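Local coordinates for protein TSSL1 (Pseudomonas aeruginosa, PDB 4B62) that probably ties the type VI secretion system to the cell wall, this C-terminal OmpA-like module being its peptidoglycan-binding part, at residues D36-I42 with R146-F152; L63-A67 with L110-T115. All coordinates share one frame. Where two conformers were deposited one is given. Residue numbers count along the deposited sequence, not the author numbering.

Interaction 1. Residues D36-I42 with R146-F152; sequences DRSVVTI and RVEITVF. With EDO (1,2-ethanediol), chain B.
Two extended strands, 37-42 and 146-152, run antiparallel (162° between their short axes, 4.5 Å at closest approach) and form the middle of the mixed sheet of this OmpA-like domain. Asp36 precedes the pairing and forms a salt bridge with its neighbour, Arg37 NE to Asp36 OD1 at 2.9 Å. Arg37 (m, t, m) rises from the face that also carries Val39 and Thr150; its CG lies 3.6 Å from Thr150 CG2 and 3.8 Å from Phe152 CD1. Its NH1 donates to O1 of a 1,2-ethanediol, probably a crystallisation additive, at 2.9 Å, and Thr150 OG1 meets the same O1 at 2.8 Å. Ser38 pairs with Val151 through two bonds (Ser38 N to Val151 O and Val151 N to Ser38 O, both 2.9 Å), while its hydroxyl bonds Asp33. Val39 faces Thr150 in a non-hydrogen-bonded pair, CA atoms 4.4 Å apart. Val40 and Ile149 exchange N-to-O bonds of 2.8 Å each way. Thr41 (chi1 m) stands opposite Glu148; a water bridges Thr41 OG1 (2.7 Å) and Glu148 OE2 (2.8 Å), and the same OE2 forms a salt bridge with Arg146 (NE at 2.9 Å), whose guanidinium also bonds the backbone of Glu130. Ile42 N to Val147 O and Val147 N to Ile42 O, both 2.9 Å, close the register, and Ile42 CD1 reaches Ile149 CD1 at 3.9 Å. Alternation thus sorts the chemistry: Ser38, Val40, Ile42, Val147, Ile149 and Val151 make a mainly aliphatic face, with Ile42 and Val151 meeting helix 60-72, whereas the other is mixed, Val39 and Phe152 lying among Arg37, Thr41, Glu148 and Thr150.

Interaction 2. Residues L63-A67 with L110-T115; sequences LLRIA and LLGATT
Helical segments 63-67 and 110-115, both with regular alpha-helical backbone angles, cross at -54° with their axes 9.8 Å apart at closest approach. The tightest backbone approach is Ala67 CA to Leu111 CA, 5.9 Å: the methyl of Ala67 is small enough to let the helices close here, and three side chains gather round this low spot. Thr114 (chi1 m) sets its CG2 3.7 Å from Ala67 CB, Leu111 CD2 lies 4.0 Å from the same CB, and Thr115 CG2 is more distant, 4.4 Å from that CB. Leu111 (chi1 m, chi2 t) is the main bump; its CA-to-CB bond points sideways, but the end bends in, placing CD2 3.6 Å from Leu63 O, 3.9 Å from Ala67 N and 4.4 Å from Ile66 CG2, over one turn of backbone. In the OmpA-like alpha/beta fold these two helices pack side by side against the sheet, and Leu111 and Thr115 also touch Phe121 of strand 121-125. Nearer the start of both segments, Leu63 CD1 meets Leu110 CD1 at 4.0 Å, Val55 packing on both leucines. On the more exposed flank Leu64 starts off away from the partner, yet with chi1 t and chi2 p its CD1 comes within 3.9 Å of Thr114 CG2. Thr115 (chi1 p) folds its hydroxyl back, OG1 donating to Leu111 O at 2.9 Å, and its CG2 lies 4.2 Å from Ala67 O.

In the fold
Interaction 1 joins neighbouring strands inside the sheet and is largely buried; interaction 2 joins helices 60-72 and 96-115 in the layer packed on the sheet's aliphatic face, farther from the chain centre and partly exposed along Leu64 and Thr114. Their centres are 14 Å apart, yet they meet through Ile66, whose CD1 lies 3.2 Å from Ile42 CD1 and 4.2 Å from both Val40 CG1 and Ile149 CD1. The aliphatic face of the strand pair therefore continues into the helix layer. Backbone hydrogen bonds fix the strand register, whereas segments 63-67 and 110-115 share none and meet mainly through apolar side chains. The charged groups of interaction 1 lie on the face turned away from interaction 2.

Interaction 1. Residues D36-I42 with R146-F152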
ATOM      1  N   ASP A  36      -1.812 -16.308   8.571  1.00 15.45           N
ATOM      2  CA  ASP A  36      -1.887 -15.423   9.731  1.00 15.06           C
ATOM      3  C   ASP A  36      -2.020 -13.938   9.373  1.00 14.40           C
ATOM      4  O   ASP A  36      -1.942 -13.084  10.255  1.00 16.65           O
ATOM      5  CB  ASP A  36      -0.606 -15.620  10.564  1.00 14.95           C
ATOM      6  CG  ASP A  36       0.689 -15.400   9.754  1.00 13.84           C
ATOM      7  OD1 ASP A  36       0.666 -14.903   8.605  1.00 16.47           O
ATOM      8  OD2 ASP A  36       1.763 -15.737  10.280  1.00 15.19           O
ATOM      9  N   ARG A  37      -2.210 -13.650   8.083  1.00 14.26           N
ATOM     10  CA  ARG A  37      -2.161 -12.299   7.530  1.00 14.89           C
ATOM     11  C   ARG A  37      -2.882 -12.314   6.202  1.00 12.97           C
ATOM     12  O   ARG A  37      -2.868 -13.334   5.517  1.00 14.20           O
ATOM     13  CB  ARG A  37      -0.714 -11.891   7.156  1.00 15.62           C
ATOM     14  CG  ARG A  37       0.241 -11.561   8.288  1.00 18.20           C
ATOM     15  CD  ARG A  37       1.668 -11.431   7.767  1.00 18.46           C
ATOM     16  NE  ARG A  37       2.227 -12.738   7.434  1.00 20.26           N
ATOM     17  CZ  ARG A  37       3.189 -12.974   6.535  1.00 19.83           C
ATOM     18  NH1 ARG A  37       3.761 -12.001   5.829  1.00 20.40           N
ATOM     19  NH2 ARG A  37       3.598 -14.214   6.346  1.00 23.35           N
ATOM     20  N   SER A  38      -3.490 -11.186   5.835  1.00 11.72           N
ATOM     21  CA  SER A  38      -3.837 -10.935   4.441  0.65 12.65           C
ATOM     22  C   SER A  38      -3.009  -9.733   4.002  1.00 11.12           C
ATOM     23  O   SER A  38      -2.965  -8.729   4.706  1.00 13.56           O
ATOM     24  CB  SER A  38      -5.331 -10.682   4.282  0.65 13.81           C
ATOM     25  OG  SER A  38      -5.686 -10.515   2.923  0.65 14.55           O
ATOM     26  N   VAL A  39      -2.340  -9.860   2.858  1.00 11.43           N
ATOM     27  CA  VAL A  39      -1.456  -8.814   2.353  1.00 11.12           C
ATOM     28  C   VAL A  39      -2.016  -8.275   1.045  1.00 10.57           C
ATOM     29  O   VAL A  39      -2.150  -9.015   0.061  1.00 10.73           O
ATOM     30  CB  VAL A  39      -0.011  -9.319   2.140  1.00 11.27           C
ATOM     31  CG1 VAL A  39       0.890  -8.154   1.736  1.00 11.41           C
ATOM     32  CG2 VAL A  39       0.511  -9.996   3.409  1.00 12.21           C
ATOM     33  N   VAL A  40      -2.332  -6.981   1.032  1.00  9.90           N
ATOM     34  CA  VAL A  40      -2.828  -6.315  -0.167  1.00  9.47           C
ATOM     35  C   VAL A  40      -1.679  -5.504  -0.754  1.00  8.53           C
ATOM     36  O   VAL A  40      -1.167  -4.591  -0.111  1.00 10.18           O
ATOM     37  CB  VAL A  40      -4.008  -5.384   0.140  1.00 10.18           C
ATOM     38  CG1 VAL A  40      -4.553  -4.787  -1.155  1.00 11.23           C
ATOM     39  CG2 VAL A  40      -5.096  -6.111   0.918  1.00 12.26           C
ATOM     40  N   THR A  41      -1.235  -5.894  -1.951  1.00 10.04           N
ATOM     41  CA  THR A  41      -0.183  -5.175  -2.657  1.00  9.94           C
ATOM     42  C   THR A  41      -0.820  -4.220  -3.667  1.00  9.93           C
ATOM     43  O   THR A  41      -1.659  -4.633  -4.465  1.00 11.28           O
ATOM     44  CB  THR A  41       0.773  -6.125  -3.383  1.00  9.60           C
ATOM     45  OG1 THR A  41       1.401  -6.987  -2.429  1.00 10.61           O
ATOM     46  CG2 THR A  41       1.845  -5.364  -4.140  1.00 10.59           C
ATOM     47  N   ILE A  42      -0.420  -2.957  -3.597  1.00 10.00           N
ATOM     48  CA  ILE A  42      -0.936  -1.930  -4.492  1.00 10.16           C
ATOM     49  C   ILE A  42       0.251  -1.176  -5.096  1.00 10.26           C
ATOM     50  O   ILE A  42       1.039  -0.563  -4.366  1.00 10.09           O
ATOM     51  CB  ILE A  42      -1.853  -0.931  -3.764  1.00  9.96           C
ATOM     52  CG1 ILE A  42      -2.882  -1.648  -2.891  1.00 11.65           C
ATOM     53  CG2 ILE A  42      -2.517  -0.005  -4.784  1.00  9.84           C
ATOM     54  CD1 ILE A  42      -3.878  -0.748  -2.208  1.00 13.65           C
ATOM     55  N   ARG A 146       5.431   0.509  -4.598  1.00  8.21           N
ATOM     56  CA  ARG A 146       4.212  -0.111  -4.120  1.00  8.82           C
ATOM     57  C   ARG A 146       4.065   0.105  -2.627  1.00  8.45           C
ATOM     58  O   ARG A 146       5.037   0.443  -1.929  1.00  9.16           O
ATOM     59  CB  ARG A 146       4.239  -1.625  -4.395  1.00  8.74           C
ATOM     60  CG  ARG A 146       5.165  -2.398  -3.461  1.00  9.05           C
ATOM     61  CD  ARG A 146       5.501  -3.768  -3.992  1.00  7.88           C
ATOM     62  NE  ARG A 146       6.207  -4.578  -3.009  1.00  8.30           N
ATOM     63  CZ  ARG A 146       7.518  -4.564  -2.787  1.00  8.29           C
ATOM     64  NH1 ARG A 146       8.361  -3.819  -3.504  1.00  9.39           N
ATOM     65  NH2 ARG A 146       7.997  -5.369  -1.830  1.00  8.88           N
ATOM     66  N   VAL A 147       2.850  -0.124  -2.143  1.00  8.38           N
ATOM     67  CA  VAL A 147       2.633  -0.362  -0.725  1.00  8.53           C
ATOM     68  C   VAL A 147       2.124  -1.795  -0.549  1.00  8.21           C
ATOM     69  O   VAL A 147       1.438  -2.346  -1.424  1.00  9.27           O
ATOM     70  CB  VAL A 147       1.649   0.644  -0.064  1.00  9.40           C
ATOM     71  CG1 VAL A 147       2.237   2.043  -0.112  1.00 10.33           C
ATOM     72  CG2 VAL A 147       0.275   0.617  -0.701  1.00 10.43           C
ATOM     73  N   GLU A 148       2.494  -2.392   0.586  1.00  8.15           N
ATOM     74  CA  GLU A 148       1.948  -3.661   1.013  1.00  8.41           C
ATOM     75  C   GLU A 148       1.212  -3.405   2.311  1.00  8.44           C
ATOM     76  O   GLU A 148       1.809  -2.961   3.297  1.00  9.52           O
ATOM     77  CB  GLU A 148       3.046  -4.718   1.181  1.00  8.92           C
ATOM     78  CG  GLU A 148       3.714  -5.099  -0.133  1.00  9.05           C
ATOM     79  CD  GLU A 148       4.696  -6.270  -0.039  1.00  9.46           C
ATOM     80  OE1 GLU A 148       4.764  -6.926   1.035  1.00 11.13           O
ATOM     81  OE2 GLU A 148       5.394  -6.528  -1.059  1.00  9.92           O
ATOM     82  N   ILE A 149      -0.085  -3.681   2.298  1.00  8.17           N
ATOM     83  CA  ILE A 149      -0.953  -3.454   3.442  1.00  8.30           C
ATOM     84  C   ILE A 149      -1.252  -4.826   4.066  1.00  9.16           C
ATOM     85  O   ILE A 149      -1.937  -5.652   3.467  1.00  9.62           O
ATOM     86  CB  ILE A 149      -2.267  -2.773   3.025  1.00  9.63           C
ATOM     87  CG1 ILE A 149      -1.980  -1.437   2.338  1.00 10.15           C
ATOM     88  CG2 ILE A 149      -3.181  -2.555   4.225  1.00 10.11           C
ATOM     89  CD1 ILE A 149      -3.171  -0.836   1.617  1.00 11.03           C
ATOM     90  N   THR A 150      -0.712  -5.072   5.254  1.00 10.52           N
ATOM     91  CA  THR A 150      -0.873  -6.350   5.921  1.00 10.41           C
ATOM     92  C   THR A 150      -1.881  -6.191   7.039  1.00  9.86           C
ATOM     93  O   THR A 150      -1.692  -5.359   7.922  1.00 11.65           O
ATOM     94  CB  THR A 150       0.471  -6.825   6.503  1.00 10.19           C
ATOM     95  OG1 THR A 150       1.384  -7.095   5.435  1.00 11.77           O
ATOM     96  CG2 THR A 150       0.303  -8.084   7.328  1.00 11.60           C
ATOM     97  N   VAL A 151      -2.947  -6.991   6.999  1.00 11.15           N
ATOM     98  CA  VAL A 151      -3.881  -7.084   8.118  1.00 12.02           C
ATOM     99  C   VAL A 151      -3.630  -8.431   8.788  1.00 11.78           C
ATOM    100  O   VAL A 151      -3.626  -9.485   8.146  1.00 13.06           O
ATOM    101  CB  VAL A 151      -5.377  -6.906   7.733  1.00 13.68           C
ATOM    102  CG1 VAL A 151      -5.881  -8.018   6.850  1.00 18.18           C
ATOM    103  CG2 VAL A 151      -6.239  -6.834   8.990  1.00 16.38           C
ATOM    104  N   PHE A 152      -3.441  -8.364  10.089  1.00 11.87           N
ATOM    105  CA  PHE A 152      -3.221  -9.534  10.916  1.00 13.34           C
ATOM    106  C   PHE A 152      -4.551 -10.115  11.399  1.00 14.87           C
ATOM    107  O   PHE A 152      -5.601  -9.526  11.222  1.00 14.46           O
ATOM    108  CB  PHE A 152      -2.343  -9.144  12.104  1.00 13.12           C
ATOM    109  CG  PHE A 152      -0.971  -8.675  11.700  1.00 11.84           C
ATOM    110  CD1 PHE A 152       0.046  -9.588  11.510  1.00 13.30           C
ATOM    111  CD2 PHE A 152      -0.686  -7.330  11.499  1.00 12.50           C
ATOM    112  CE1 PHE A 152       1.319  -9.178  11.144  1.00 11.96           C
ATOM    113  CE2 PHE A 152       0.582  -6.906  11.127  1.00 12.65           C
ATOM    114  CZ  PHE A 152       1.584  -7.834  10.948  1.00 13.20           C
TER
HETATM  115  C1  EDO B1447       4.234  -8.533   4.858  1.00 16.91           C
HETATM  116  O1  EDO B1447       3.217  -9.137   5.679  1.00 13.45           O
HETATM  117  C2  EDO B1447       5.245  -9.542   4.313  1.00 16.63           C
HETATM  118  O2  EDO B1447       4.591 -10.522   3.492  1.00 16.26           O
HETATM  119  O   HOH W   1       3.917  -7.969  -2.920  1.00 14.89           O

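Interaction 2. Residues L63-A67 with L110-T115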
ATOM      1  N   LEU A  63      -8.659   3.104  -1.862  1.00 10.37           N
ATOM      2  CA  LEU A  63      -8.343   2.983  -0.434  1.00 11.99           C
ATOM      3  C   LEU A  63      -9.602   2.896   0.407  1.00 10.98           C
ATOM      4  O   LEU A  63      -9.614   2.245   1.442  1.00 12.64           O
ATOM      5  CB  LEU A  63      -7.454   4.114   0.050  1.00 13.84           C
ATOM      6  CG  LEU A  63      -5.991   4.021  -0.328  1.00 15.84           C
ATOM      7  CD1 LEU A  63      -5.229   5.108   0.396  1.00 17.23           C
ATOM      8  CD2 LEU A  63      -5.387   2.661   0.024  1.00 17.13           C
ATOM      9  N   LEU A  64     -10.671   3.566  -0.012  1.00 11.62           N
ATOM     10  CA  LEU A  64     -11.942   3.432   0.700  1.00 11.20           C
ATOM     11  C   LEU A  64     -12.444   1.980   0.702  1.00 12.22           C
ATOM     12  O   LEU A  64     -12.922   1.495   1.719  1.00 13.53           O
ATOM     13  CB  LEU A  64     -12.995   4.377   0.115  1.00 11.98           C
ATOM     14  CG  LEU A  64     -14.335   4.406   0.844  1.00 13.77           C
ATOM     15  CD1 LEU A  64     -14.165   4.777   2.305  1.00 15.84           C
ATOM     16  CD2 LEU A  64     -15.228   5.393   0.122  1.00 15.11           C
ATOM     17  N   ARG A  65     -12.311   1.280  -0.422  1.00 10.99           N
ATOM     18  CA  ARG A  65     -12.716  -0.132  -0.481  1.00 12.53           C
ATOM     19  C   ARG A  65     -11.871  -0.991   0.455  1.00 13.09           C
ATOM     20  O   ARG A  65     -12.378  -1.956   1.060  1.00 14.22           O
ATOM     21  CB  ARG A  65     -12.644  -0.659  -1.909  1.00 13.64           C
ATOM     22  CG  ARG A  65     -13.662   0.018  -2.807  1.00 13.89           C
ATOM     23  CD  ARG A  65     -13.776  -0.632  -4.153  1.00 14.37           C
ATOM     24  NE  ARG A  65     -12.637  -0.387  -5.017  1.00 14.91           N
ATOM     25  CZ  ARG A  65     -12.477   0.691  -5.781  1.00 15.37           C
ATOM     26  NH1 ARG A  65     -13.341   1.703  -5.718  1.00 15.76           N
ATOM     27  NH2 ARG A  65     -11.429   0.767  -6.591  1.00 15.68           N
ATOM     28  N   ILE A  66     -10.591  -0.646   0.575  1.00 12.65           N
ATOM     29  CA  ILE A  66      -9.760  -1.348   1.538  0.59 12.58           C
ATOM     30  C   ILE A  66     -10.212  -1.046   2.962  1.00 12.87           C
ATOM     31  O   ILE A  66     -10.333  -1.962   3.772  1.00 14.72           O
ATOM     32  CB  ILE A  66      -8.273  -1.080   1.289  0.59 13.32           C
ATOM     33  CG1 ILE A  66      -7.903  -1.753  -0.027  0.59 15.17           C
ATOM     34  CG2 ILE A  66      -7.424  -1.617   2.433  0.59 14.80           C
ATOM     35  CD1 ILE A  66      -6.661  -1.226  -0.670  0.59 16.13           C
ATOM     36  N   ALA A  67     -10.505   0.212   3.266  1.00 12.17           N
ATOM     37  CA  ALA A  67     -11.051   0.561   4.579  1.00 12.99           C
ATOM     38  C   ALA A  67     -12.340  -0.193   4.897  1.00 14.79           C
ATOM     39  O   ALA A  67     -12.539  -0.635   6.038  1.00 16.67           O
ATOM     40  CB  ALA A  67     -11.287   2.061   4.689  1.00 13.99           C
ATOM     41  N   LEU A 110      -4.631   7.766   6.194  1.00 11.43           N
ATOM     42  CA  LEU A 110      -5.950   7.823   5.568  1.00 11.59           C
ATOM     43  C   LEU A 110      -6.846   6.689   6.058  1.00 11.00           C
ATOM     44  O   LEU A 110      -8.036   6.887   6.355  1.00 12.60           O
ATOM     45  CB  LEU A 110      -5.821   7.786   4.043  1.00 12.20           C
ATOM     46  CG  LEU A 110      -5.260   9.059   3.407  1.00 13.50           C
ATOM     47  CD1 LEU A 110      -4.851   8.792   1.965  1.00 12.91           C
ATOM     48  CD2 LEU A 110      -6.277  10.185   3.485  1.00 15.67           C
ATOM     49  N   LEU A 111      -6.271   5.491   6.151  1.00 11.17           N
ATOM     50  CA  LEU A 111      -7.033   4.334   6.615  1.00 11.77           C
ATOM     51  C   LEU A 111      -7.421   4.490   8.086  1.00 12.39           C
ATOM     52  O   LEU A 111      -8.551   4.172   8.467  1.00 13.98           O
ATOM     53  CB  LEU A 111      -6.256   3.039   6.396  1.00 12.06           C
ATOM     54  CG  LEU A 111      -6.060   2.622   4.931  1.00 12.68           C
ATOM     55  CD1 LEU A 111      -5.191   1.379   4.880  1.00 12.42           C
ATOM     56  CD2 LEU A 111      -7.374   2.386   4.208  1.00 12.94           C
ATOM     57  N   GLY A 112      -6.491   4.973   8.901  1.00 11.93           N
ATOM     58  CA  GLY A 112      -6.781   5.252  10.316  1.00 14.05           C
ATOM     59  C   GLY A 112      -7.900   6.267  10.492  1.00 13.77           C
ATOM     60  O   GLY A 112      -8.773   6.098  11.342  1.00 15.53           O
ATOM     61  N   ALA A 113      -7.883   7.324   9.686  1.00 13.80           N
ATOM     62  CA  ALA A 113      -8.902   8.373   9.808  1.00 14.70           C
ATOM     63  C   ALA A 113     -10.288   7.869   9.392  1.00 14.69           C
ATOM     64  O   ALA A 113     -11.297   8.216  10.010  1.00 18.39           O
ATOM     65  CB  ALA A 113      -8.512   9.597   9.006  1.00 14.73           C
ATOM     66  N   THR A 114     -10.337   7.038   8.357  1.00 12.92           N
ATOM     67  CA  THR A 114     -11.599   6.515   7.844  1.00 15.60           C
ATOM     68  C   THR A 114     -12.188   5.437   8.747  1.00 16.79           C
ATOM     69  O   THR A 114     -13.383   5.438   9.012  1.00 18.87           O
ATOM     70  CB  THR A 114     -11.419   6.031   6.398  1.00 16.63           C
ATOM     71  OG1 THR A 114     -11.182   7.182   5.592  1.00 19.14           O
ATOM     72  CG2 THR A 114     -12.641   5.277   5.871  1.00 20.27           C
ATOM     73  N   THR A 115     -11.355   4.519   9.235  1.00 16.03           N
ATOM     74  CA  THR A 115     -11.848   3.510  10.178  1.00 17.09           C
ATOM     75  C   THR A 115     -12.130   4.090  11.565  1.00 16.09           C
ATOM     76  O   THR A 115     -12.941   3.542  12.318  1.00 20.76           O
ATOM     77  CB  THR A 115     -10.851   2.355  10.344  1.00 17.29           C
ATOM     78  OG1 THR A 115      -9.624   2.862  10.877  1.00 16.00           O
ATOM     79  CG2 THR A 115     -10.614   1.644   9.020  1.00 17.09           C
TER